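Phospho-furanose lactonase (Mycoplasma synoviae, PDB 3OVG) hydrolyses phosphorylated 1,4-lactones, D-xylono-1,4-lactone 5-phosphate and L-arabino-1,4-lactone 5-phosphate, to the corresponding open-chain acids with the help of two zinc ions. Local coordinates at residues His26-Ile30 and Gln281-Gly285; Asp243-Tyr247 and Asp274-Tyr280; Ser51-Lys56 and Glu83-Val88. One frame throughout, in Å; residues are numbered along the deposited sequence.

Contact 1: His26-Ile30 and Gln281-Gly285. With ZN (zinc ion), chain G.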
loop_
_atom_site.group_PDB
_atom_site.type_symbol
_atom_site.label_atom_id
_atom_site.label_comp_id
_atom_site.label_asym_id
_atom_site.label_seq_id
_atom_site.Cartn_x
_atom_site.Cartn_y
_atom_site.Cartn_z
ATOM N N HIS A 26 -16.896 24.990 14.819
ATOM C CA HIS A 26 -16.623 23.634 14.370
ATOM C C HIS A 26 -15.248 23.195 14.846
ATOM O O HIS A 26 -14.238 23.654 14.344
ATOM C CB HIS A 26 -16.753 23.551 12.842
ATOM C CG HIS A 26 -16.519 22.187 12.273
ATOM N ND1 HIS A 26 -17.156 21.739 11.130
ATOM C CD2 HIS A 26 -15.713 21.176 12.681
ATOM C CE1 HIS A 26 -16.732 20.519 10.850
ATOM N NE2 HIS A 26 -15.856 20.155 11.773
ATOM N N ASP A 27 -15.222 22.308 15.837
ATOM C CA ASP A 27 -13.957 21.891 16.402
ATOM C C ASP A 27 -14.082 20.570 17.138
ATOM O O ASP A 27 -15.158 19.945 17.114
ATOM C CB ASP A 27 -13.403 22.994 17.309
ATOM C CG ASP A 27 -11.922 23.216 17.087
ATOM O OD1 ASP A 27 -11.204 22.201 16.958
ATOM O OD2 ASP A 27 -11.479 24.384 17.018
ATOM N N HIS A 28 -13.009 20.148 17.800
ATOM C CA HIS A 28 -12.983 18.817 18.362
ATOM C C HIS A 28 -12.113 18.813 19.576
ATOM O O HIS A 28 -11.249 19.652 19.698
ATOM C CB HIS A 28 -12.418 17.803 17.358
ATOM C CG HIS A 28 -13.185 17.754 16.088
ATOM N ND1 HIS A 28 -14.303 16.971 15.934
ATOM C CD2 HIS A 28 -13.045 18.447 14.934
ATOM C CE1 HIS A 28 -14.813 17.166 14.735
ATOM N NE2 HIS A 28 -14.072 18.067 14.113
ATOM N N PHE A 29 -12.323 17.835 20.448
ATOM C CA PHE A 29 -11.384 17.583 21.524
ATOM C C PHE A 29 -11.157 16.091 21.665
ATOM O O PHE A 29 -10.014 15.621 21.643
ATOM C CB PHE A 29 -11.896 18.175 22.836
ATOM C CG PHE A 29 -11.774 19.668 22.904
ATOM C CD1 PHE A 29 -10.525 20.276 22.879
ATOM C CD2 PHE A 29 -12.899 20.460 23.013
ATOM C CE1 PHE A 29 -10.403 21.697 22.944
ATOM C CE2 PHE A 29 -12.787 21.860 23.081
ATOM C CZ PHE A 29 -11.533 22.474 23.062
ATOM N N ILE A 30 -12.258 15.359 21.826
ATOM C CA ILE A 30 -12.213 13.913 21.923
ATOM C C ILE A 30 -12.748 13.265 20.642
ATOM O O ILE A 30 -13.865 13.564 20.204
ATOM C CB ILE A 30 -13.058 13.434 23.117
ATOM C CG1 ILE A 30 -12.593 14.151 24.405
ATOM C CG2 ILE A 30 -12.996 11.891 23.231
ATOM C CD1 ILE A 30 -11.207 13.744 24.876
ATOM N N GLN A 281 -3.705 20.853 17.792
ATOM C CA GLN A 281 -3.851 21.592 19.042
ATOM C C GLN A 281 -2.503 21.666 19.735
ATOM O O GLN A 281 -1.703 20.751 19.596
ATOM C CB GLN A 281 -4.904 20.952 19.950
ATOM C CG GLN A 281 -6.285 21.058 19.357
ATOM C CD GLN A 281 -7.356 20.551 20.283
ATOM O OE1 GLN A 281 -7.184 20.546 21.508
ATOM N NE2 GLN A 281 -8.485 20.129 19.705
ATOM N N ARG A 282 -2.247 22.782 20.424
ATOM C CA ARG A 282 -0.964 23.023 21.070
ATOM C C ARG A 282 -0.695 21.992 22.170
ATOM O O ARG A 282 0.342 21.348 22.183
ATOM C CB ARG A 282 -0.925 24.416 21.682
ATOM C CG ARG A 282 0.489 24.852 22.066
ATOM C CD ARG A 282 0.515 26.275 22.652
ATOM N NE ARG A 282 0.207 26.281 24.093
ATOM C CZ ARG A 282 1.086 25.979 25.040
ATOM N NH1 ARG A 282 0.739 26.001 26.321
ATOM N NH2 ARG A 282 2.324 25.659 24.700
ATOM N N ASN A 283 -1.650 21.842 23.079
ATOM C CA ASN A 283 -1.456 20.956 24.224
ATOM C C ASN A 283 -1.409 19.482 23.834
ATOM O O ASN A 283 -0.555 18.752 24.275
ATOM C CB ASN A 283 -2.462 21.287 25.340
ATOM C CG ASN A 283 -2.076 22.546 26.096
ATOM O OD1 ASN A 283 -1.166 22.518 26.945
ATOM N ND2 ASN A 283 -2.738 23.663 25.782
ATOM N N TYR A 284 -2.300 19.058 22.954
ATOM C CA TYR A 284 -2.134 17.750 22.301
ATOM C C TYR A 284 -0.758 17.580 21.625
ATOM O O TYR A 284 -0.113 16.510 21.735
ATOM C CB TYR A 284 -3.264 17.522 21.293
ATOM C CG TYR A 284 -4.481 16.766 21.810
ATOM C CD1 TYR A 284 -4.365 15.454 22.263
ATOM C CD2 TYR A 284 -5.747 17.351 21.802
ATOM C CE1 TYR A 284 -5.473 14.732 22.706
ATOM C CE2 TYR A 284 -6.871 16.655 22.254
ATOM C CZ TYR A 284 -6.726 15.330 22.693
ATOM O OH TYR A 284 -7.822 14.612 23.116
ATOM N N GLY A 285 -0.302 18.599 20.895
ATOM C CA GLY A 285 1.046 18.542 20.323
ATOM C C GLY A 285 2.114 18.207 21.383
ATOM O O GLY A 285 2.987 17.354 21.191
HETATM ZN ZN ZN G . -14.259 18.380 11.852
HETATM O O HOH W 1 -13.420 18.305 9.654
HETATM O O HOH W 2 -12.673 16.442 11.769
#

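Contact 2: Asp243-Tyr247 and Asp274-Tyr280. With ZN (zinc ion), chain G; PO4 (phosphate ion), chain I.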
loop_
_atom_site.group_PDB
_atom_site.type_symbol
_atom_site.label_atom_id
_atom_site.label_comp_id
_atom_site.label_asym_id
_atom_site.label_seq_id
_atom_site.Cartn_x
_atom_site.Cartn_y
_atom_site.Cartn_z
ATOM N N ASP A 243 -3.801 27.777 9.595
ATOM C CA ASP A 243 -2.743 26.767 9.810
ATOM C C ASP A 243 -3.058 25.410 9.209
ATOM O O ASP A 243 -2.928 24.371 9.864
ATOM C CB ASP A 243 -2.365 26.608 11.289
ATOM C CG ASP A 243 -1.065 25.818 11.490
ATOM O OD1 ASP A 243 -0.114 25.983 10.690
ATOM O OD2 ASP A 243 -0.973 25.040 12.461
ATOM N N ARG A 244 -3.465 25.424 7.943
ATOM C CA ARG A 244 -3.647 24.200 7.192
ATOM C C ARG A 244 -2.920 24.376 5.843
ATOM O O ARG A 244 -3.545 24.360 4.785
ATOM C CB ARG A 244 -5.134 23.917 6.972
ATOM C CG ARG A 244 -5.982 23.847 8.262
ATOM C CD ARG A 244 -5.531 22.668 9.140
ATOM N NE ARG A 244 -6.322 22.545 10.359
ATOM C CZ ARG A 244 -5.937 22.973 11.557
ATOM N NH1 ARG A 244 -4.763 23.573 11.714
ATOM N NH2 ARG A 244 -6.742 22.811 12.597
ATOM N N VAL A 245 -1.597 24.520 5.893
ATOM C CA VAL A 245 -0.807 24.927 4.728
ATOM C C VAL A 245 -0.794 23.878 3.609
ATOM O O VAL A 245 -0.741 24.215 2.420
ATOM C CB VAL A 245 0.648 25.360 5.153
ATOM C CG1 VAL A 245 1.520 25.604 3.911
ATOM C CG2 VAL A 245 0.583 26.633 5.991
ATOM N N LYS A 246 -0.896 22.603 3.969
ATOM C CA LYS A 246 -0.946 21.584 2.930
ATOM C C LYS A 246 -2.188 21.751 2.051
ATOM O O LYS A 246 -2.298 21.086 0.997
ATOM C CB LYS A 246 -0.900 20.155 3.519
ATOM C CG LYS A 246 -2.229 19.731 4.196
ATOM C CD LYS A 246 -2.040 18.465 5.060
ATOM C CE LYS A 246 -3.388 17.840 5.448
ATOM N NZ LYS A 246 -3.267 16.579 6.293
ATOM N N TYR A 247 -3.135 22.592 2.470
ATOM C CA TYR A 247 -4.275 22.861 1.607
ATOM C C TYR A 247 -4.126 24.226 0.936
ATOM O O TYR A 247 -4.028 24.305 -0.276
ATOM C CB TYR A 247 -5.612 22.783 2.372
ATOM C CG TYR A 247 -6.028 21.386 2.741
ATOM C CD1 TYR A 247 -6.591 20.539 1.804
ATOM C CD2 TYR A 247 -5.870 20.916 4.049
ATOM C CE1 TYR A 247 -6.980 19.257 2.154
ATOM C CE2 TYR A 247 -6.244 19.650 4.401
ATOM C CZ TYR A 247 -6.793 18.817 3.451
ATOM O OH TYR A 247 -7.165 17.539 3.818
ATOM N N ASP A 274 -11.524 23.636 13.347
ATOM C CA ASP A 274 -11.651 22.249 12.968
ATOM C C ASP A 274 -10.353 21.488 13.312
ATOM O O ASP A 274 -9.740 20.856 12.443
ATOM C CB ASP A 274 -11.968 22.116 11.463
ATOM C CG ASP A 274 -12.223 20.661 11.065
ATOM O OD1 ASP A 274 -12.662 19.918 11.942
ATOM O OD2 ASP A 274 -11.971 20.258 9.917
ATOM N N ALA A 275 -9.934 21.556 14.580
ATOM C CA ALA A 275 -8.685 20.932 15.011
ATOM C C ALA A 275 -8.938 19.448 15.301
ATOM O O ALA A 275 -8.969 19.009 16.463
ATOM C CB ALA A 275 -8.133 21.664 16.246
ATOM N N GLY A 276 -9.123 18.676 14.234
ATOM C CA GLY A 276 -9.590 17.304 14.364
ATOM C C GLY A 276 -8.529 16.242 14.145
ATOM O O GLY A 276 -8.860 15.077 13.921
ATOM N N ARG A 277 -7.261 16.653 14.217
ATOM C CA ARG A 277 -6.137 15.736 14.264
ATOM C C ARG A 277 -5.303 16.123 15.478
ATOM O O ARG A 277 -5.291 17.286 15.891
ATOM C CB ARG A 277 -5.273 15.849 13.000
ATOM C CG ARG A 277 -5.885 15.218 11.758
ATOM C CD ARG A 277 -4.970 15.359 10.551
ATOM N NE ARG A 277 -3.749 14.571 10.734
ATOM C CZ ARG A 277 -3.177 13.835 9.774
ATOM N NH1 ARG A 277 -3.730 13.765 8.557
ATOM N NH2 ARG A 277 -2.056 13.152 10.037
ATOM N N ILE A 278 -4.571 15.163 16.025
ATOM C CA ILE A 278 -3.842 15.385 17.265
ATOM C C ILE A 278 -2.797 16.523 17.209
ATOM O O ILE A 278 -2.547 17.180 18.230
ATOM C CB ILE A 278 -3.214 14.070 17.731
ATOM C CG1 ILE A 278 -2.986 14.038 19.259
ATOM C CG2 ILE A 278 -1.994 13.735 16.906
ATOM C CD1 ILE A 278 -2.880 12.564 19.806
ATOM N N LEU A 279 -2.207 16.776 16.041
ATOM C CA LEU A 279 -1.205 17.872 15.904
ATOM C C LEU A 279 -1.799 19.253 15.581
ATOM O O LEU A 279 -1.074 20.203 15.277
ATOM C CB LEU A 279 -0.121 17.530 14.876
ATOM C CG LEU A 279 0.703 16.275 15.213
ATOM C CD1 LEU A 279 1.809 16.046 14.184
ATOM C CD2 LEU A 279 1.311 16.395 16.614
ATOM N N TYR A 280 -3.115 19.363 15.637
ATOM C CA TYR A 280 -3.787 20.622 15.358
ATOM C C TYR A 280 -4.155 21.363 16.641
ATOM O O TYR A 280 -4.836 22.381 16.596
ATOM C CB TYR A 280 -5.045 20.388 14.486
ATOM C CG TYR A 280 -4.756 19.909 13.064
ATOM C CD1 TYR A 280 -3.445 19.832 12.577
ATOM C CD2 TYR A 280 -5.804 19.602 12.186
ATOM C CE1 TYR A 280 -3.186 19.416 11.260
ATOM C CE2 TYR A 280 -5.559 19.209 10.897
ATOM C CZ TYR A 280 -4.255 19.112 10.433
ATOM O OH TYR A 280 -4.034 18.704 9.142
HETATM ZN ZN ZN G . -14.259 18.380 11.852
HETATM P P PO4 I . -6.952 17.101 7.491
HETATM O O1 PO4 I . -7.744 16.788 8.774
HETATM O O2 PO4 I . -5.949 15.970 7.154
HETATM O O3 PO4 I . -7.954 17.266 6.343
HETATM O O4 PO4 I . -6.246 18.440 7.687
HETATM O O HOH W 3 -6.150 24.246 15.018
HETATM O O HOH W 4 -8.864 21.725 9.698
HETATM O O HOH W 5 -1.910 16.974 8.647
HETATM O O HOH W 1 -13.420 18.305 9.654
HETATM O O HOH W 2 -12.673 16.442 11.769
#

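Contact 3: Ser51-Lys56 and Glu83-Val88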
loop_
_atom_site.group_PDB
_atom_site.type_symbol
_atom_site.label_atom_id
_atom_site.label_comp_id
_atom_site.label_asym_id
_atom_site.label_seq_id
_atom_site.Cartn_x
_atom_site.Cartn_y
_atom_site.Cartn_z
ATOM N N SER A 51 -7.189 18.570 26.493
ATOM C CA SER A 51 -8.286 19.292 25.838
ATOM C C SER A 51 -8.700 20.488 26.682
ATOM O O SER A 51 -8.968 21.614 26.168
ATOM C CB SER A 51 -9.491 18.372 25.611
ATOM O OG SER A 51 -9.160 17.317 24.726
ATOM N N ILE A 52 -8.769 20.235 27.990
ATOM C CA ILE A 52 -9.118 21.271 28.957
ATOM C C ILE A 52 -8.089 22.403 28.955
ATOM O O ILE A 52 -8.452 23.574 28.966
ATOM C CB ILE A 52 -9.241 20.660 30.346
ATOM C CG1 ILE A 52 -10.439 19.690 30.393
ATOM C CG2 ILE A 52 -9.326 21.732 31.395
ATOM C CD1 ILE A 52 -10.587 18.926 31.704
ATOM N N LYS A 53 -6.802 22.067 28.943
ATOM C CA LYS A 53 -5.783 23.124 28.859
ATOM C C LYS A 53 -5.930 23.896 27.556
ATOM O O LYS A 53 -5.756 25.096 27.526
ATOM C CB LYS A 53 -4.365 22.546 28.947
ATOM C CG LYS A 53 -4.048 21.799 30.256
ATOM C CD LYS A 53 -2.733 21.006 30.106
ATOM C CE LYS A 53 -2.357 20.337 31.436
ATOM N NZ LYS A 53 -1.211 19.376 31.321
ATOM N N GLU A 54 -6.243 23.210 26.458
ATOM C CA GLU A 54 -6.448 23.932 25.195
ATOM C C GLU A 54 -7.648 24.880 25.314
ATOM O O GLU A 54 -7.581 26.054 24.934
ATOM C CB GLU A 54 -6.599 22.964 23.992
ATOM C CG GLU A 54 -6.395 23.582 22.595
ATOM C CD GLU A 54 -4.918 23.953 22.285
ATOM O OE1 GLU A 54 -4.007 23.715 23.129
ATOM O OE2 GLU A 54 -4.677 24.508 21.198
ATOM N N PHE A 55 -8.754 24.364 25.851
ATOM C CA PHE A 55 -9.965 25.154 26.009
ATOM C C PHE A 55 -9.682 26.434 26.829
ATOM O O PHE A 55 -10.150 27.526 26.467
ATOM C CB PHE A 55 -11.052 24.320 26.689
ATOM C CG PHE A 55 -12.473 24.747 26.346
ATOM C CD1 PHE A 55 -12.810 26.099 26.218
ATOM C CD2 PHE A 55 -13.459 23.794 26.133
ATOM C CE1 PHE A 55 -14.110 26.504 25.907
ATOM C CE2 PHE A 55 -14.778 24.181 25.822
ATOM C CZ PHE A 55 -15.100 25.546 25.696
ATOM N N LYS A 56 -8.916 26.282 27.923
ATOM C CA LYS A 56 -8.493 27.417 28.768
ATOM C C LYS A 56 -7.667 28.457 27.992
ATOM O O LYS A 56 -7.795 29.664 28.217
ATOM C CB LYS A 56 -7.713 26.920 29.997
ATOM C CG LYS A 56 -8.616 26.193 31.037
ATOM C CD LYS A 56 -7.816 25.566 32.203
ATOM C CE LYS A 56 -8.738 25.085 33.350
ATOM N NZ LYS A 56 -8.064 24.172 34.354
ATOM N N GLU A 83 -16.787 15.849 30.701
ATOM C CA GLU A 83 -15.723 16.194 31.674
ATOM C C GLU A 83 -15.080 17.520 31.278
ATOM O O GLU A 83 -14.769 18.336 32.119
ATOM C CB GLU A 83 -14.592 15.169 31.748
ATOM C CG GLU A 83 -14.949 13.761 32.271
ATOM C CD GLU A 83 -13.693 12.895 32.372
ATOM O OE1 GLU A 83 -12.786 13.259 33.154
ATOM O OE2 GLU A 83 -13.595 11.879 31.658
ATOM N N ILE A 84 -14.846 17.707 29.986
ATOM C CA ILE A 84 -14.248 18.940 29.515
ATOM C C ILE A 84 -15.202 20.127 29.781
ATOM O O ILE A 84 -14.789 21.146 30.303
ATOM C CB ILE A 84 -13.856 18.848 28.016
ATOM C CG1 ILE A 84 -12.791 17.752 27.798
ATOM C CG2 ILE A 84 -13.403 20.205 27.532
ATOM C CD1 ILE A 84 -12.661 17.244 26.358
ATOM N N ALA A 85 -16.491 19.971 29.471
ATOM C CA ALA A 85 -17.456 21.050 29.671
ATOM C C ALA A 85 -17.515 21.480 31.151
ATOM O O ALA A 85 -17.510 22.665 31.471
ATOM C CB ALA A 85 -18.872 20.613 29.173
ATOM N N ASN A 86 -17.586 20.499 32.044
ATOM C CA ASN A 86 -17.694 20.774 33.477
ATOM C C ASN A 86 -16.436 21.427 34.023
ATOM O O ASN A 86 -16.500 22.228 34.960
ATOM C CB ASN A 86 -17.959 19.467 34.240
ATOM C CG ASN A 86 -19.428 19.098 34.249
ATOM O OD1 ASN A 86 -20.276 19.921 34.576
ATOM N ND2 ASN A 86 -19.730 17.865 33.906
ATOM N N ALA A 87 -15.289 21.067 33.458
ATOM C CA ALA A 87 -14.023 21.641 33.881
ATOM C C ALA A 87 -13.931 23.128 33.511
ATOM O O ALA A 87 -13.230 23.907 34.165
ATOM C CB ALA A 87 -12.871 20.869 33.286
ATOM N N VAL A 88 -14.671 23.548 32.490
ATOM C CA VAL A 88 -14.563 24.945 32.123
ATOM C C VAL A 88 -15.818 25.781 32.360
ATOM O O VAL A 88 -15.816 26.971 32.045
ATOM C CB VAL A 88 -14.043 25.163 30.654
ATOM C CG1 VAL A 88 -12.708 24.459 30.442
ATOM C CG2 VAL A 88 -15.088 24.739 29.602
HETATM O O HOH W 6 -10.597 23.172 35.473
#

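Contact 1: His26-Ile30 and Gln281-Gly285
The zinc ion is gripped by H26 NE2 at 2.4 Å and H28 NE2 at 2.3 Å, and waters 1 and 2 sit 2.4 and 2.5 Å from the metal; D274 OD1 and the carbamylated K155 complete the site from outside these segments. The far nitrogens of both imidazoles are held in turn, ND1 of H26 by S215 and ND1 of H28 by D70. Two side chains of 281-285 reach the backbone just beyond the histidines. Y284 OH donates to F29 O at 2.8 Å, while Q281 NE2 makes a weak hydrogen bond to H28 O, also 2.8 Å long but bent to 126°. D27 OD1 accepts from the backbone N of H28 at 2.9 Å and from the backbone of A275, its other partner. The H-x-H pair after strand 22-25 is the classic metal-binding signature of the amidohydrolase TIM barrel: the two histidines leave the end of the first barrel strand for the metal, and the intervening D27 turns elsewhere. Q281 is the N-cap residue of helix 282-287, and its side-chain contact with H28 O sets the helix start against the metal-binding loop; G285 N closes the first turn on Q281 O at 2.9 Å. Packing is thinner, with 186 Å² buried in all. The F29 ring offers its edge to the glutamine, CD1 lying 3.6 Å from Q281 OE1, and I30 CD1 comes within 3.9 Å of Y284 OH. Away from the helix start, F29 packs on I66 and T68 of strand 63-68, on S51 of helix 48-60 and on I84 of helix 78-88.

Contact 2: Asp243-Tyr247 and Asp274-Tyr280
A phosphate-binding pocket beside the zinc centre is built here from two loops that follow barrel strands, and it holds substrate-binding residues from both: K246 and Y247 on one, R277 to Y280 on the other. The bound phosphate ion, probably from the crystallisation liquor, lies where these side chains converge, consistent with a place for the 5-phosphate of the lactone. Y247 OH donates to PO4 O3 and Y280 OH to PO4 O4, both at 2.7 Å; K246 NZ reaches PO4 O2 at 2.9 Å, and R277 NH1 adds a weak bond to the same PO4 O2 at 3.4 Å. The anion thus lies by two cations that stand close together, K246 NZ and R277 NH1 being 3.6 Å apart; R277 is also salt-bridged to D42. Deeper in, the R244 guanidinium lies flat on the Y280 ring, a cation-pi stack with CZ 3.8 Å from the ring centroid and planes at 23°, while R244 CD adds a CH-pi contact. Water finishes the join: water 3 links R244 NH2 to Y280 O, water 4 lies between R244 NE and D274 O, and water 5 between K246 NZ and Y280 OH. R244 NH1 is fixed by D243 O at 2.7 Å. On the metal side, D274 OD1 binds zinc at 2.2 Å. One loop runs from strand 236-239 to helix 250-262, the other from strand 269-271 to helix 282-287, and Y160 of a second subunit bonds to the backbone N of K246.

Contact 3: Ser51-Lys56 and Glu83-Val88
Helices 48-60 and 78-88 are neighbouring outer helices of the TIM barrel, with strand 63-68 between them in the chain, and these segments are where they pack side by side. The axes of 51-56 and 83-88 approach to 9.7 Å and cross at -43°, and the two helices run broadly the same way. I52 is one bump: its side chain reaches over the turn of the other helix, with CG1 4.0 Å from I84 CG1, CD1 resting 3.4 Å from A87 CB and CG2 4.4 Å from V88 CG1. The small side chain of A87 leaves the space that CD1 occupies. In return I84, its counterpart, fits between S51 and F55, its CD1 3.4 Å from S51 CB and its CG2 3.9 Å from F55 CD2 at the edge of the ring. One turn on, V88 lays CG2 over a face of F55, 3.8 Å from the ring centroid and only 10° off its normal, a CH-pi contact. I84 and V88 therefore meet the same ring at its edge and on its face. F55 also meets the ring of F29 and touches V95 of strand 94-97, which ties the helix pair to the barrel wall. At the solvent rim, K56 stretches across, and water 6 bridges the helices, accepting from K56 NZ at 2.9 Å and donating to A87 O at 3.0 Å.

How the contacts relate
Along the chain contact 3 closes before contact 2 opens, and contact 1 spans both, joining 26-30 near the start of the barrel to 281-285 near its end. Contacts 1 and 2 lie 9 Å apart, centre to centre, and share a zinc ion and waters 1 and 2; H26 O and D27 OD1 probably accept hydrogen bonds from D274 N and A275 N. The centre of contact 3 lies about 11 Å from that of contact 1, and E54 on helix 48-60 links it to R282 and N283. Contacts 2 and 3, about 20 Å apart between centres, do not touch. The outer helices thus connect through contact 1 to the zinc- and substrate-binding loops.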